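PDB 3C1Q: type II secretion system protein F from Vibrio cholerae, which serves as an inner-membrane component of the type II secretion system and is probably required for energy-driven export of proteins such as toxins and proteases from the periplasm. Local coordinates for residues Q20-L24 and L35-Q41. Residues are numbered along the deposited sequence; the frame is centred on the assembly and turned at random.
Sequences QLATL and LRAVAEQ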
ATOM      1  N   GLN B  20      -0.093  -3.126   3.296  1.00  7.88           N
ATOM      2  CA  GLN B  20      -1.252  -3.770   2.680  1.00  7.42           C
ATOM      3  C   GLN B  20      -2.182  -4.351   3.741  1.00  7.60           C
ATOM      4  O   GLN B  20      -3.395  -4.138   3.688  1.00  7.58           O
ATOM      5  CB  GLN B  20      -0.820  -4.860   1.705  1.00  7.37           C
ATOM      6  CG  GLN B  20      -0.042  -4.337   0.502  1.00  7.38           C
ATOM      7  CD  GLN B  20       0.394  -5.440  -0.431  1.00  8.94           C
ATOM      8  OE1 GLN B  20       1.115  -6.359  -0.027  1.00  8.03           O
ATOM      9  NE2 GLN B  20      -0.053  -5.367  -1.692  1.00  7.39           N
ATOM     10  N   LEU B  21      -1.626  -5.064   4.718  1.00  7.27           N
ATOM     11  CA  LEU B  21      -2.477  -5.656   5.758  1.00  8.00           C
ATOM     12  C   LEU B  21      -3.175  -4.541   6.561  1.00  7.70           C
ATOM     13  O   LEU B  21      -4.363  -4.623   6.852  1.00  8.42           O
ATOM     14  CB  LEU B  21      -1.671  -6.585   6.661  1.00  8.33           C
ATOM     15  CG  LEU B  21      -2.436  -7.365   7.700  1.00 10.15           C
ATOM     16  CD1 LEU B  21      -3.446  -8.343   7.031  1.00 11.26           C
ATOM     17  CD2 LEU B  21      -1.442  -8.110   8.620  1.00 10.88           C
ATOM     18  N   ALA B  22      -2.450  -3.477   6.898  1.00  7.00           N
ATOM     19  CA  ALA B  22      -3.049  -2.365   7.630  1.00  6.85           C
ATOM     20  C   ALA B  22      -4.193  -1.711   6.854  1.00  6.88           C
ATOM     21  O   ALA B  22      -5.238  -1.387   7.415  1.00  6.70           O
ATOM     22  CB  ALA B  22      -2.000  -1.321   7.963  1.00  6.09           C
ATOM     23  N   THR B  23      -3.988  -1.524   5.556  1.00  6.98           N
ATOM     24  CA  THR B  23      -4.955  -0.874   4.692  1.00  6.48           C
ATOM     25  C   THR B  23      -6.251  -1.666   4.600  1.00  6.55           C
ATOM     26  O   THR B  23      -7.362  -1.118   4.687  1.00  6.72           O
ATOM     27  CB  THR B  23      -4.338  -0.637   3.287  1.00  6.31           C
ATOM     28  OG1 THR B  23      -3.175   0.202   3.438  1.00  7.09           O
ATOM     29  CG2 THR B  23      -5.312   0.034   2.360  1.00  7.56           C
ATOM     30  N   LEU B  24      -6.105  -2.964   4.440  1.00  6.37           N
ATOM     31  CA  LEU B  24      -7.256  -3.847   4.336  1.00  6.72           C
ATOM     32  C   LEU B  24      -8.003  -3.964   5.672  1.00  6.27           C
ATOM     33  O   LEU B  24      -9.212  -3.809   5.715  1.00  7.25           O
ATOM     34  CB  LEU B  24      -6.804  -5.210   3.823  1.00  6.26           C
ATOM     35  CG  LEU B  24      -6.251  -5.216   2.393  1.00  6.94           C
ATOM     36  CD1 LEU B  24      -5.528  -6.544   2.082  1.00  8.90           C
ATOM     37  CD2 LEU B  24      -7.329  -4.957   1.356  1.00 11.35           C
ATOM     38  N   LEU B  35      -5.647 -11.239   4.855  1.00  8.29           N
ATOM     39  CA  LEU B  35      -4.450 -12.077   4.655  1.00  8.25           C
ATOM     40  C   LEU B  35      -4.459 -12.789   3.304  1.00  8.67           C
ATOM     41  O   LEU B  35      -3.424 -12.884   2.651  1.00  9.27           O
ATOM     42  CB  LEU B  35      -4.302 -13.078   5.789  1.00  8.23           C
ATOM     43  CG  LEU B  35      -3.866 -12.500   7.141  1.00  8.31           C
ATOM     44  CD1 LEU B  35      -4.173 -13.462   8.285  1.00  8.27           C
ATOM     45  CD2 LEU B  35      -2.369 -12.136   7.138  1.00  8.40           C
ATOM     46  N   ARG B  36      -5.624 -13.270   2.881  1.00  9.18           N
ATOM     47  CA  ARG B  36      -5.763 -13.869   1.551  1.00 10.05           C
ATOM     48  C   ARG B  36      -5.344 -12.891   0.450  1.00  9.75           C
ATOM     49  O   ARG B  36      -4.578 -13.243  -0.434  1.00 10.34           O
ATOM     50  CB  ARG B  36      -7.191 -14.338   1.303  1.00 10.37           C
ATOM     51  CG  ARG B  36      -7.365 -15.073  -0.037  1.00 13.49           C
ATOM     52  CD  ARG B  36      -8.801 -15.184  -0.455  1.00 18.77           C
ATOM     53  NE  ARG B  36      -9.491 -16.318   0.159  1.00 21.84           N
ATOM     54  CZ  ARG B  36      -9.739 -17.492  -0.438  1.00 25.46           C
ATOM     55  NH1 ARG B  36      -9.331 -17.746  -1.683  1.00 28.07           N
ATOM     56  NH2 ARG B  36     -10.395 -18.439   0.219  1.00 25.65           N
ATOM     57  N   ALA B  37      -5.873 -11.671   0.495  1.00  9.53           N
ATOM     58  CA  ALA B  37      -5.545 -10.646  -0.478  1.00  9.17           C
ATOM     59  C   ALA B  37      -4.050 -10.346  -0.517  1.00  9.13           C
ATOM     60  O   ALA B  37      -3.460 -10.298  -1.603  1.00  8.79           O
ATOM     61  CB  ALA B  37      -6.354  -9.352  -0.187  1.00  8.93           C
ATOM     62  N   VAL B  38      -3.415 -10.162   0.640  1.00  9.27           N
ATOM     63  CA  VAL B  38      -1.981  -9.827   0.643  1.00  9.64           C
ATOM     64  C   VAL B  38      -1.169 -10.997   0.013  1.00  9.65           C
ATOM     65  O   VAL B  38      -0.256 -10.772  -0.807  1.00  9.90           O
ATOM     66  CB  VAL B  38      -1.451  -9.432   2.072  1.00  9.49           C
ATOM     67  CG1 VAL B  38       0.007  -8.992   1.999  1.00  9.54           C
ATOM     68  CG2 VAL B  38      -2.319  -8.309   2.683  1.00  9.59           C
ATOM     69  N   ALA B  39      -1.557 -12.227   0.331  1.00  9.90           N
ATOM     70  CA  ALA B  39      -0.954 -13.416  -0.263  1.00 10.09           C
ATOM     71  C   ALA B  39      -1.087 -13.439  -1.785  1.00  9.84           C
ATOM     72  O   ALA B  39      -0.101 -13.626  -2.496  1.00 10.51           O
ATOM     73  CB  ALA B  39      -1.578 -14.701   0.319  1.00 10.12           C
ATOM     74  N   GLU B  40      -2.315 -13.266  -2.268  1.00  9.92           N
ATOM     75  CA  GLU B  40      -2.621 -13.312  -3.703  1.00  9.83           C
ATOM     76  C   GLU B  40      -1.861 -12.259  -4.481  1.00  9.43           C
ATOM     77  O   GLU B  40      -1.591 -12.446  -5.661  1.00  9.43           O
ATOM     78  CB  GLU B  40      -4.103 -13.029  -3.931  1.00 10.33           C
ATOM     79  CG  GLU B  40      -5.059 -14.102  -3.465  1.00 12.25           C
ATOM     80  CD  GLU B  40      -6.517 -13.639  -3.486  1.00 14.10           C
ATOM     81  OE1 GLU B  40      -6.778 -12.413  -3.458  1.00 15.52           O
ATOM     82  OE2 GLU B  40      -7.413 -14.511  -3.522  1.00 16.39           O
ATOM     83  N   GLN B  41      -1.584 -11.133  -3.822  1.00  8.36           N
ATOM     84  CA  GLN B  41      -0.926  -9.999  -4.458  1.00  8.88           C
ATOM     85  C   GLN B  41       0.609 -10.012  -4.380  1.00  9.41           C
ATOM     86  O   GLN B  41       1.259  -9.128  -4.906  1.00  9.76           O
ATOM     87  CB  GLN B  41      -1.478  -8.686  -3.886  1.00  8.60           C
ATOM     88  CG  GLN B  41      -2.964  -8.484  -4.188  1.00  7.74           C
ATOM     89  CD  GLN B  41      -3.536  -7.275  -3.506  1.00  5.92           C
ATOM     90  OE1 GLN B  41      -2.842  -6.271  -3.322  1.00  7.26           O
ATOM     91  NE2 GLN B  41      -4.805  -7.359  -3.107  1.00  6.97           N
TER
HETATM   92  O   HOH W   1       1.773  -6.497  -4.109  1.00 16.93           O
HETATM   93  O   HOH W   2       1.635  -8.615  -1.328  1.00 17.05           O
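Val38 CG1 sits over one face of the Gln20 amide at its OE1 end, and Gln41 OE1 nears NE2 from that same side, the two amide planes 80° apart. Gln41 OE1 lies well off the plane of the Gln20 amide, so its 3.4 Å approach to NE2 is not a hydrogen bond; two waters join the segments instead. One, tilted to the opposite side, accepts from Gln20 NE2 and donates to Gln41 O at 2.8 Å; the other, close to the plane, donates to Gln20 OE1 at 2.7 Å and to Val38 O, so the amide's rotation is probably fixed. The NE2 atoms of Gln20 and Gln41 also bond to OG1 and O, respectively, of Thr23 of the second subunit.

The side chain of Val38 leaves its helix toward helix 11-26. With CG1 anti to the backbone N (chi1 -176°), CG2 falls anti to the carbonyl carbon and packs 3.9 Å from Gln20 CB and 3.7 Å from Leu24 CD1, which also reaches Ala37 CB at 3.7 Å. Farther along, Leu21 CD1 meets Leu35 CD2 at 3.9 Å. Val38 and Leu35 also touch helix 45-59, while Leu21 reaches Leu96 of helix 92-121.

The segment axes approach to 9.5 Å at 142°, making a splayed antiparallel helical hairpin within the all-helical first cytoplasmic domain of EpsF; its Gln20-Gln41 end, with Leu24 and Ala37, forms part of the homodimer interface.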